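SUMO1 linked HERC2 ZZ domain (Small ubiquitin-related modifier 1,E3 ubiquitin-protein ligase HERC2) (Homo sapiens, PDB 6WW3) joins the N-terminal tail of SUMO1 to the zinc-binding ZZ domain of the ubiquitin ligase HERC2, a module that binds histone H3 and SUMO1. Local coordinates at residues S24-N30 / H50-N56; V11-C16 / F34-C40; Q3-P9 / I55-G59. All coordinates share one frame. Residues are numbered along the deposited sequence.

Contact 1: residues S24-N30 / H50-N56; sequences SRFKCRN and HTFGRIN. With ZN (zinc ion), chain D.
Strands 25-28 and 52-55 of the HERC2 part run antiparallel, axes 4.4 Å apart at closest and directions 150° apart. Arg25-Ile55 and Lys27-Gly53 are hydrogen-bonded pairs: Arg25 N to Ile55 O 2.8 Å, Ile55 N to Arg25 O 2.7 Å, Lys27 N to Gly53 O 3.0 Å, Gly53 N to Lys27 O 2.8 Å. Arg29 N to Thr51 O (2.8 Å) continues the pairing. The non-hydrogen-bonded pairs Phe26-Arg54 and Cys28-Phe52 put their side chains on one face. There Phe52 (chi1 m) offers a flat face to Cys28, whose CB lies 4.0 Å from the ring centroid, and Phe26 (m) brings CB to 3.9 Å from Phe52 CD2; Arg54 (t, t, chi3 -91°) folds one guanidinium face over Phe26 CZ. Cys28 (chi1 t) sends SG to zinc (2.3 Å) and His50 (m) its ND1 (2.2 Å); Cys31 and His46 complete this second site of the ZZ zinc finger. Asn30 (m) combines a CB over the His50 ring, 3.5 Å from its centroid, with an acceptor, OD1, for Thr51 N (2.9 Å). On the opposite face, extended Arg25 passes Ile55 (CD to CD1 4.1 Å) before its guanidinium reaches Asp35. Gly53, lacking a side chain, lets the Arg29 guanidinium lie flat above its CA (CZ to CA 3.6 Å). Ser24 (m) donates from OG a very short 2.5 Å bond to Asn56 OD1, which also accepts from Arg54 NH1 at 3.3 Å.

Contact 2: residues V11-C16 / F34-C40; sequences VTCDGC and FDFCETC. With ZN (zinc ion), chain C.
Segment 11-16 of the HERC2 part is an irregular loop laid beside the short strand 35-36, where Cys13 CA comes within 4.7 Å of Phe36 CA; segment 34-40 then turns into a helix through Cys37, the N-cap, whose SG accepts from Cys40 N (3.5 Å), a capping bond. Asp14 bridges to the strand with both backbone and side chain: Asp14 N donates to Asp35 O, and Asp35 N to Asp14 OD2, both at 2.8 Å. Beside these bonds lies the four-cysteine zinc site of the ZZ finger, in which two CxxC pairs bind the metal through Cys13 SG and Cys16 SG (2.3 Å each), Cys37 SG (2.4 Å) and Cys40 SG (2.2 Å). Cysteine also serves as an acceptor: Cys13 SG (chi1 t) takes Cys37 N at 3.1 Å and, weakly, Gly15 N at 3.3 Å and Cys16 N at 3.6 Å. A CB on Gly15 would clash with Cys40 SG and the Phe36 ring, whose edge meets Gly15 CA (CE1 to CA 3.8 Å). Asp14 (m) also places CB over the Phe34 ring face, 3.8 Å from its centroid, while the Asp35 carboxylate turns to Arg25.

Contact 3: residues Q3-P9 / I55-G59; sequences QEAKIHP and INEPG
Ile55 ends its strand with a carbonyl facing the N-terminal segment: its O lies 3.1 Å from His8 CE1, and its CG2 is 4.2 Å from the same CE1. His8 (chi1 m) is buried, its NE2 engaged by the Gly23 carbonyl, so an imidazole suits a place where one edge bonds and the rest packs. Asn56 follows, its O 3.6 Å from His8 CE1 and 3.9 Å from Lys6 CB; the end of Gln3 also comes close to Asn56, whose own amide oxygen is held by Ser24. In this surface contact the SUMO1 tail, through about Lys6, lies against the HERC2 ZZ domain by an engineered linkage; Ile7 to Pro9 are probably HERC2, as is Ile55-Gly59. The tail forms a 3-10 turn (Lys6 N to Gln3 O 3.0 Å), and the chain then runs on into the weakly bonded strand about 7-8, beside strand 21-22. CA atoms pair Lys6-Glu57 (6.5 Å) and His8-Pro58 (5.9 Å), with no clear hydrogen bond across. Glu57, extended in its backbone and with chi1 p, has OE1 4.4 Å from Lys6 NZ, beyond a salt bridge. Apolar Pro58 packs against the His8 ring, CD 3.7 Å from ND1; its CG lies 3.5 Å from Ile7 O and packs on Pro9 CD at 3.9 Å.

In the fold
From the N terminus, the chain opens contact 3 at residues 3-9, then contact 2 at 11-16, then contact 1 at 24-30. Residues 34-40 close contact 2 around the first zinc while contact 1 is still open, so these two loops cross, as in the cross-brace arrangement of ZZ and RING-type fingers. Residues 50-56 close contact 1 at the second zinc, and 55-59 close contact 3, within whose long loop contact 2 is nested. Contacts 1 and 2 meet in one sheet, with strand 25-28 between 35-36 and 52-55, through the Arg25-Asp35 salt bridge and packing of Phe52 on Phe36. Contacts 1 and 3 share Ile55 and Asn56, bringing both termini to one end of that sheet.

Contact 1: residues S24-N30 / H50-N56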
loop_
_atom_site.group_PDB
_atom_site.type_symbol
_atom_site.label_atom_id
_atom_site.label_comp_id
_atom_site.label_asym_id
_atom_site.label_seq_id
_atom_site.Cartn_x
_atom_site.Cartn_y
_atom_site.Cartn_z
ATOM N N SER A 24 4.579 -0.566 5.443
ATOM C CA SER A 24 3.204 -0.093 5.536
ATOM C C SER A 24 2.518 -0.195 4.181
ATOM O O SER A 24 3.116 0.073 3.135
ATOM C CB SER A 24 3.129 1.347 6.050
ATOM O OG SER A 24 3.552 1.442 7.402
ATOM N N ARG A 25 1.252 -0.589 4.213
ATOM C CA ARG A 25 0.414 -0.737 3.033
ATOM C C ARG A 25 -0.554 0.437 2.948
ATOM O O ARG A 25 -1.152 0.834 3.948
ATOM C CB ARG A 25 -0.356 -2.060 3.117
ATOM C CG ARG A 25 -1.571 -2.167 2.234
ATOM C CD ARG A 25 -2.452 -3.347 2.621
ATOM N NE ARG A 25 -3.577 -3.478 1.696
ATOM C CZ ARG A 25 -4.623 -4.279 1.857
ATOM N NH1 ARG A 25 -4.723 -5.051 2.926
ATOM N NH2 ARG A 25 -5.578 -4.299 0.932
ATOM N N PHE A 26 -0.718 0.993 1.755
ATOM C CA PHE A 26 -1.628 2.120 1.557
ATOM C C PHE A 26 -2.729 1.707 0.586
ATOM O O PHE A 26 -2.494 1.612 -0.621
ATOM C CB PHE A 26 -0.880 3.357 1.058
ATOM C CG PHE A 26 0.090 3.913 2.066
ATOM C CD1 PHE A 26 -0.291 4.950 2.910
ATOM C CD2 PHE A 26 1.362 3.365 2.204
ATOM C CE1 PHE A 26 0.593 5.450 3.855
ATOM C CE2 PHE A 26 2.248 3.858 3.150
ATOM C CZ PHE A 26 1.858 4.909 3.970
ATOM N N LYS A 27 -3.938 1.491 1.113
ATOM C CA LYS A 27 -5.079 1.073 0.303
ATOM C C LYS A 27 -5.923 2.286 -0.078
ATOM O O LYS A 27 -6.321 3.068 0.788
ATOM C CB LYS A 27 -5.942 0.055 1.051
ATOM C CG LYS A 27 -7.188 -0.378 0.238
ATOM C CD LYS A 27 -7.964 -1.502 0.929
ATOM C CE LYS A 27 -9.276 -1.833 0.211
ATOM N NZ LYS A 27 -9.115 -2.145 -1.244
ATOM N N CYS A 28 -6.191 2.445 -1.365
ATOM C CA CYS A 28 -7.046 3.547 -1.794
ATOM C C CYS A 28 -8.475 3.315 -1.332
ATOM O O CYS A 28 -9.014 2.219 -1.501
ATOM C CB CYS A 28 -7.015 3.719 -3.309
ATOM S SG CYS A 28 -7.949 5.176 -3.803
ATOM N N ARG A 29 -9.091 4.351 -0.746
ATOM C CA ARG A 29 -10.477 4.256 -0.292
ATOM C C ARG A 29 -11.497 4.442 -1.405
ATOM O O ARG A 29 -12.684 4.176 -1.183
ATOM C CB ARG A 29 -10.754 5.293 0.808
ATOM C CG ARG A 29 -9.934 5.075 2.082
ATOM C CD ARG A 29 -10.156 6.166 3.134
ATOM N NE ARG A 29 -9.760 5.693 4.466
ATOM C CZ ARG A 29 -8.801 6.233 5.215
ATOM N NH1 ARG A 29 -8.522 5.712 6.408
ATOM N NH2 ARG A 29 -8.131 7.296 4.793
ATOM N N ASN A 30 -11.069 4.835 -2.600
ATOM C CA ASN A 30 -11.980 5.166 -3.689
ATOM C C ASN A 30 -11.909 4.169 -4.834
ATOM O O ASN A 30 -12.946 3.706 -5.317
ATOM C CB ASN A 30 -11.646 6.572 -4.168
ATOM C CG ASN A 30 -11.529 7.539 -3.013
ATOM O OD1 ASN A 30 -10.477 7.619 -2.357
ATOM N ND2 ASN A 30 -12.588 8.323 -2.784
ATOM N N HIS A 50 -8.586 11.036 -4.513
ATOM C CA HIS A 50 -8.666 9.784 -3.747
ATOM C C HIS A 50 -7.864 9.949 -2.447
ATOM O O HIS A 50 -6.980 10.709 -2.411
ATOM C CB HIS A 50 -8.215 8.542 -4.548
ATOM C CG HIS A 50 -9.070 8.290 -5.726
ATOM N ND1 HIS A 50 -8.952 7.195 -6.509
ATOM C CD2 HIS A 50 -10.063 9.017 -6.260
ATOM C CE1 HIS A 50 -9.835 7.239 -7.469
ATOM N NE2 HIS A 50 -10.540 8.316 -7.316
ATOM N N THR A 51 -8.221 9.225 -1.411
ATOM C CA THR A 51 -7.511 9.208 -0.135
ATOM C C THR A 51 -7.164 7.763 0.182
ATOM O O THR A 51 -7.923 6.852 -0.152
ATOM C CB THR A 51 -8.334 9.806 1.023
ATOM O OG1 THR A 51 -9.545 9.058 1.183
ATOM C CG2 THR A 51 -8.676 11.274 0.753
ATOM N N PHE A 52 -5.999 7.557 0.784
ATOM C CA PHE A 52 -5.507 6.229 1.121
ATOM C C PHE A 52 -5.598 5.969 2.623
ATOM O O PHE A 52 -5.347 6.864 3.433
ATOM C CB PHE A 52 -4.054 6.068 0.661
ATOM C CG PHE A 52 -3.895 5.949 -0.824
ATOM C CD1 PHE A 52 -4.021 7.065 -1.646
ATOM C CD2 PHE A 52 -3.619 4.723 -1.397
ATOM C CE1 PHE A 52 -3.872 6.957 -3.006
ATOM C CE2 PHE A 52 -3.462 4.599 -2.769
ATOM C CZ PHE A 52 -3.588 5.713 -3.574
ATOM N N GLY A 53 -5.912 4.732 2.988
ATOM C CA GLY A 53 -5.856 4.296 4.372
ATOM C C GLY A 53 -4.545 3.587 4.642
ATOM O O GLY A 53 -4.121 2.726 3.869
ATOM N N ARG A 54 -3.876 3.990 5.721
ATOM C CA ARG A 54 -2.616 3.354 6.086
ATOM C C ARG A 54 -2.882 2.082 6.884
ATOM O O ARG A 54 -3.509 2.128 7.949
ATOM C CB ARG A 54 -1.733 4.293 6.900
ATOM C CG ARG A 54 -0.360 3.695 7.173
ATOM C CD ARG A 54 0.348 4.449 8.299
ATOM N NE ARG A 54 1.171 5.553 7.825
ATOM C CZ ARG A 54 2.502 5.536 7.795
ATOM N NH1 ARG A 54 3.165 4.462 8.204
ATOM N NH2 ARG A 54 3.174 6.592 7.352
ATOM N N ILE A 55 -2.347 0.965 6.409
ATOM C CA ILE A 55 -2.492 -0.328 7.062
ATOM C C ILE A 55 -1.081 -0.812 7.359
ATOM O O ILE A 55 -0.370 -1.274 6.454
ATOM C CB ILE A 55 -3.267 -1.323 6.189
ATOM C CG1 ILE A 55 -4.621 -0.723 5.817
ATOM C CG2 ILE A 55 -3.439 -2.675 6.894
ATOM C CD1 ILE A 55 -5.348 -1.443 4.723
ATOM N N ASN A 56 -0.654 -0.696 8.621
ATOM C CA ASN A 56 0.725 -1.053 8.948
ATOM C C ASN A 56 0.916 -2.559 9.036
ATOM O O ASN A 56 2.029 -3.048 8.814
ATOM C CB ASN A 56 1.171 -0.407 10.267
ATOM C CG ASN A 56 1.324 1.094 10.163
ATOM O OD1 ASN A 56 1.872 1.621 9.190
ATOM N ND2 ASN A 56 0.886 1.791 11.194
HETATM ZN ZN ZN D . -7.611 5.497 -6.075
HETATM O O HOH W 1 -11.283 10.210 -0.734
#

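Contact 2: residues V11-C16 / F34-C40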
loop_
_atom_site.group_PDB
_atom_site.type_symbol
_atom_site.label_atom_id
_atom_site.label_comp_id
_atom_site.label_asym_id
_atom_site.label_seq_id
_atom_site.Cartn_x
_atom_site.Cartn_y
_atom_site.Cartn_z
ATOM N N VAL A 11 -1.175 -9.145 -1.085
ATOM C CA VAL A 11 -1.374 -7.753 -1.487
ATOM C C VAL A 11 -0.252 -7.376 -2.446
ATOM O O VAL A 11 0.933 -7.460 -2.092
ATOM C CB VAL A 11 -1.411 -6.812 -0.271
ATOM C CG1 VAL A 11 -1.692 -5.371 -0.707
ATOM C CG2 VAL A 11 -2.453 -7.275 0.713
ATOM N N THR A 12 -0.622 -6.948 -3.651
ATOM C CA THR A 12 0.318 -6.446 -4.646
ATOM C C THR A 12 0.285 -4.921 -4.625
ATOM O O THR A 12 -0.789 -4.327 -4.507
ATOM C CB THR A 12 -0.061 -6.943 -6.052
ATOM O OG1 THR A 12 -0.249 -8.363 -6.043
ATOM C CG2 THR A 12 0.998 -6.593 -7.081
ATOM N N CYS A 13 1.454 -4.281 -4.724
ATOM C CA CYS A 13 1.484 -2.836 -4.954
ATOM C C CYS A 13 1.194 -2.550 -6.427
ATOM O O CYS A 13 1.923 -3.003 -7.313
ATOM C CB CYS A 13 2.825 -2.226 -4.562
ATOM S SG CYS A 13 3.002 -0.475 -5.069
ATOM N N ASP A 14 0.145 -1.790 -6.695
ATOM C CA ASP A 14 -0.199 -1.506 -8.080
ATOM C C ASP A 14 0.744 -0.517 -8.735
ATOM O O ASP A 14 0.638 -0.313 -9.944
ATOM C CB ASP A 14 -1.633 -0.993 -8.170
ATOM C CG ASP A 14 -2.636 -2.050 -7.775
ATOM O OD1 ASP A 14 -2.759 -3.032 -8.519
ATOM O OD2 ASP A 14 -3.291 -1.911 -6.724
ATOM N N GLY A 15 1.648 0.095 -7.978
ATOM C CA GLY A 15 2.606 1.020 -8.542
ATOM C C GLY A 15 3.848 0.354 -9.099
ATOM O O GLY A 15 4.338 0.752 -10.157
ATOM N N CYS A 16 4.350 -0.680 -8.407
ATOM C CA CYS A 16 5.623 -1.301 -8.744
ATOM C C CYS A 16 5.563 -2.819 -8.777
ATOM O O CYS A 16 6.606 -3.454 -8.966
ATOM C CB CYS A 16 6.715 -0.860 -7.752
ATOM S SG CYS A 16 6.530 -1.523 -6.081
ATOM N N PHE A 34 -7.054 -1.159 -5.061
ATOM C CA PHE A 34 -5.802 -0.503 -5.424
ATOM C C PHE A 34 -4.967 -0.255 -4.175
ATOM O O PHE A 34 -5.450 0.355 -3.215
ATOM C CB PHE A 34 -6.069 0.816 -6.167
ATOM C CG PHE A 34 -4.829 1.458 -6.768
ATOM C CD1 PHE A 34 -3.926 2.144 -5.970
ATOM C CD2 PHE A 34 -4.584 1.378 -8.136
ATOM C CE1 PHE A 34 -2.781 2.732 -6.521
ATOM C CE2 PHE A 34 -3.459 1.971 -8.699
ATOM C CZ PHE A 34 -2.550 2.652 -7.882
ATOM N N ASP A 35 -3.708 -0.681 -4.214
ATOM C CA ASP A 35 -2.790 -0.553 -3.089
ATOM C C ASP A 35 -1.449 -0.017 -3.569
ATOM O O ASP A 35 -1.026 -0.288 -4.693
ATOM C CB ASP A 35 -2.576 -1.895 -2.371
ATOM C CG ASP A 35 -3.874 -2.511 -1.874
ATOM O OD1 ASP A 35 -4.509 -3.263 -2.639
ATOM O OD2 ASP A 35 -4.244 -2.269 -0.711
ATOM N N PHE A 36 -0.789 0.752 -2.698
ATOM C CA PHE A 36 0.568 1.252 -2.893
ATOM C C PHE A 36 1.467 0.749 -1.774
ATOM O O PHE A 36 1.058 0.740 -0.614
ATOM C CB PHE A 36 0.611 2.784 -2.841
ATOM C CG PHE A 36 0.393 3.466 -4.155
ATOM C CD1 PHE A 36 0.791 2.880 -5.343
ATOM C CD2 PHE A 36 -0.183 4.726 -4.195
ATOM C CE1 PHE A 36 0.613 3.537 -6.545
ATOM C CE2 PHE A 36 -0.363 5.384 -5.402
ATOM C CZ PHE A 36 0.036 4.787 -6.574
ATOM N N CYS A 37 2.706 0.396 -2.097
ATOM C CA CYS A 37 3.706 0.365 -1.043
ATOM C C CYS A 37 4.060 1.805 -0.659
ATOM O O CYS A 37 3.594 2.769 -1.277
ATOM C CB CYS A 37 4.941 -0.424 -1.474
ATOM S SG CYS A 37 5.983 0.436 -2.675
ATOM N N GLU A 38 4.866 1.967 0.391
ATOM C CA GLU A 38 5.081 3.320 0.902
ATOM C C GLU A 38 5.865 4.176 -0.086
ATOM O O GLU A 38 5.527 5.348 -0.293
ATOM C CB GLU A 38 5.776 3.298 2.264
ATOM C CG GLU A 38 5.999 4.701 2.834
ATOM C CD GLU A 38 6.363 4.708 4.312
ATOM O OE1 GLU A 38 6.227 3.662 4.981
ATOM O OE2 GLU A 38 6.817 5.761 4.795
ATOM N N THR A 39 6.912 3.620 -0.704
ATOM C CA THR A 39 7.657 4.388 -1.697
ATOM C C THR A 39 6.743 4.836 -2.831
ATOM O O THR A 39 6.738 6.008 -3.210
ATOM C CB THR A 39 8.819 3.578 -2.266
ATOM O OG1 THR A 39 9.719 3.211 -1.215
ATOM C CG2 THR A 39 9.564 4.423 -3.294
ATOM N N CYS A 40 5.940 3.911 -3.369
ATOM C CA CYS A 40 5.004 4.277 -4.429
ATOM C C CYS A 40 3.991 5.299 -3.941
ATOM O O CYS A 40 3.633 6.228 -4.678
ATOM C CB CYS A 40 4.282 3.036 -4.950
ATOM S SG CYS A 40 5.294 2.039 -6.023
HETATM ZN ZN ZN C . 5.275 0.057 -4.971
#

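Contact 3: residues Q3-P9 / I55-G59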
loop_
_atom_site.group_PDB
_atom_site.type_symbol
_atom_site.label_atom_id
_atom_site.label_comp_id
_atom_site.label_asym_id
_atom_site.label_seq_id
_atom_site.Cartn_x
_atom_site.Cartn_y
_atom_site.Cartn_z
ATOM N N GLN A 3 9.126 -2.031 10.950
ATOM C CA GLN A 3 7.938 -1.976 10.105
ATOM C C GLN A 3 8.236 -2.527 8.721
ATOM O O GLN A 3 7.389 -3.202 8.126
ATOM C CB GLN A 3 7.432 -0.534 10.006
ATOM C CG GLN A 3 6.322 -0.294 8.979
ATOM C CD GLN A 3 5.055 -1.064 9.305
ATOM O OE1 GLN A 3 4.529 -1.787 8.470
ATOM N NE2 GLN A 3 4.571 -0.916 10.518
ATOM N N GLU A 4 9.455 -2.290 8.217
ATOM C CA GLU A 4 9.845 -2.745 6.887
ATOM C C GLU A 4 9.795 -4.261 6.767
ATOM O O GLU A 4 9.617 -4.777 5.658
ATOM C CB GLU A 4 11.244 -2.220 6.547
ATOM C CG GLU A 4 11.759 -2.615 5.150
ATOM C CD GLU A 4 11.101 -1.821 4.028
ATOM O OE1 GLU A 4 10.447 -0.794 4.318
ATOM O OE2 GLU A 4 11.230 -2.219 2.852
ATOM N N ALA A 5 9.925 -4.982 7.885
ATOM C CA ALA A 5 9.839 -6.437 7.889
ATOM C C ALA A 5 8.412 -6.966 7.797
ATOM O O ALA A 5 8.227 -8.132 7.431
ATOM C CB ALA A 5 10.498 -7.003 9.152
ATOM N N LYS A 6 7.407 -6.156 8.132
ATOM C CA LYS A 6 6.021 -6.593 8.028
ATOM C C LYS A 6 5.672 -6.861 6.573
ATOM O O LYS A 6 6.011 -6.078 5.690
ATOM C CB LYS A 6 5.065 -5.512 8.546
ATOM C CG LYS A 6 5.246 -4.999 9.967
ATOM C CD LYS A 6 5.123 -6.047 11.058
ATOM C CE LYS A 6 5.339 -5.360 12.418
ATOM N NZ LYS A 6 5.700 -6.286 13.529
ATOM N N ILE A 7 4.967 -7.957 6.318
ATOM C CA ILE A 7 4.459 -8.227 4.979
ATOM C C ILE A 7 2.940 -8.299 5.038
ATOM O O ILE A 7 2.346 -8.626 6.068
ATOM C CB ILE A 7 5.038 -9.516 4.346
ATOM C CG1 ILE A 7 4.464 -10.760 5.017
ATOM C CG2 ILE A 7 6.566 -9.518 4.400
ATOM C CD1 ILE A 7 4.197 -11.875 4.046
ATOM N N HIS A 8 2.305 -7.991 3.910
ATOM C CA HIS A 8 0.858 -8.096 3.759
ATOM C C HIS A 8 0.559 -9.195 2.750
ATOM O O HIS A 8 0.514 -8.944 1.534
ATOM C CB HIS A 8 0.288 -6.755 3.314
ATOM C CG HIS A 8 0.635 -5.637 4.239
ATOM N ND1 HIS A 8 -0.218 -5.199 5.226
ATOM C CD2 HIS A 8 1.755 -4.885 4.347
ATOM C CE1 HIS A 8 0.352 -4.208 5.889
ATOM N NE2 HIS A 8 1.548 -3.994 5.374
ATOM N N PRO A 9 0.385 -10.434 3.198
ATOM C CA PRO A 9 0.234 -11.547 2.256
ATOM C C PRO A 9 -0.921 -11.300 1.300
ATOM O O PRO A 9 -1.966 -10.763 1.680
ATOM C CB PRO A 9 -0.044 -12.752 3.169
ATOM C CG PRO A 9 0.470 -12.350 4.508
ATOM C CD PRO A 9 0.276 -10.868 4.601
ATOM N N ILE A 55 -2.347 0.965 6.409
ATOM C CA ILE A 55 -2.492 -0.328 7.062
ATOM C C ILE A 55 -1.081 -0.812 7.359
ATOM O O ILE A 55 -0.370 -1.274 6.454
ATOM C CB ILE A 55 -3.267 -1.323 6.189
ATOM C CG1 ILE A 55 -4.621 -0.723 5.817
ATOM C CG2 ILE A 55 -3.439 -2.675 6.894
ATOM C CD1 ILE A 55 -5.348 -1.443 4.723
ATOM N N ASN A 56 -0.654 -0.696 8.621
ATOM C CA ASN A 56 0.725 -1.053 8.948
ATOM C C ASN A 56 0.916 -2.559 9.036
ATOM O O ASN A 56 2.029 -3.048 8.814
ATOM C CB ASN A 56 1.171 -0.407 10.267
ATOM C CG ASN A 56 1.324 1.094 10.163
ATOM O OD1 ASN A 56 1.872 1.621 9.190
ATOM N ND2 ASN A 56 0.886 1.791 11.194
ATOM N N GLU A 57 -0.132 -3.298 9.390
ATOM C CA GLU A 57 -0.025 -4.746 9.492
ATOM C C GLU A 57 -1.378 -5.381 9.204
ATOM O O GLU A 57 -2.418 -4.742 9.414
ATOM C CB GLU A 57 0.482 -5.161 10.878
ATOM C CG GLU A 57 -0.498 -4.901 11.985
ATOM C CD GLU A 57 0.145 -5.080 13.343
ATOM O OE1 GLU A 57 1.374 -5.315 13.390
ATOM O OE2 GLU A 57 -0.580 -4.971 14.351
ATOM N N PRO A 58 -1.395 -6.623 8.703
ATOM C CA PRO A 58 -2.663 -7.302 8.404
ATOM C C PRO A 58 -3.644 -7.256 9.567
ATOM O O PRO A 58 -3.263 -7.356 10.733
ATOM C CB PRO A 58 -2.219 -8.734 8.098
ATOM C CG PRO A 58 -0.872 -8.566 7.520
ATOM C CD PRO A 58 -0.238 -7.404 8.241
ATOM N N GLY A 59 -4.924 -7.082 9.237
ATOM C CA GLY A 59 -5.983 -6.951 10.213
ATOM C C GLY A 59 -6.467 -5.534 10.444
ATOM O O GLY A 59 -7.606 -5.347 10.889
#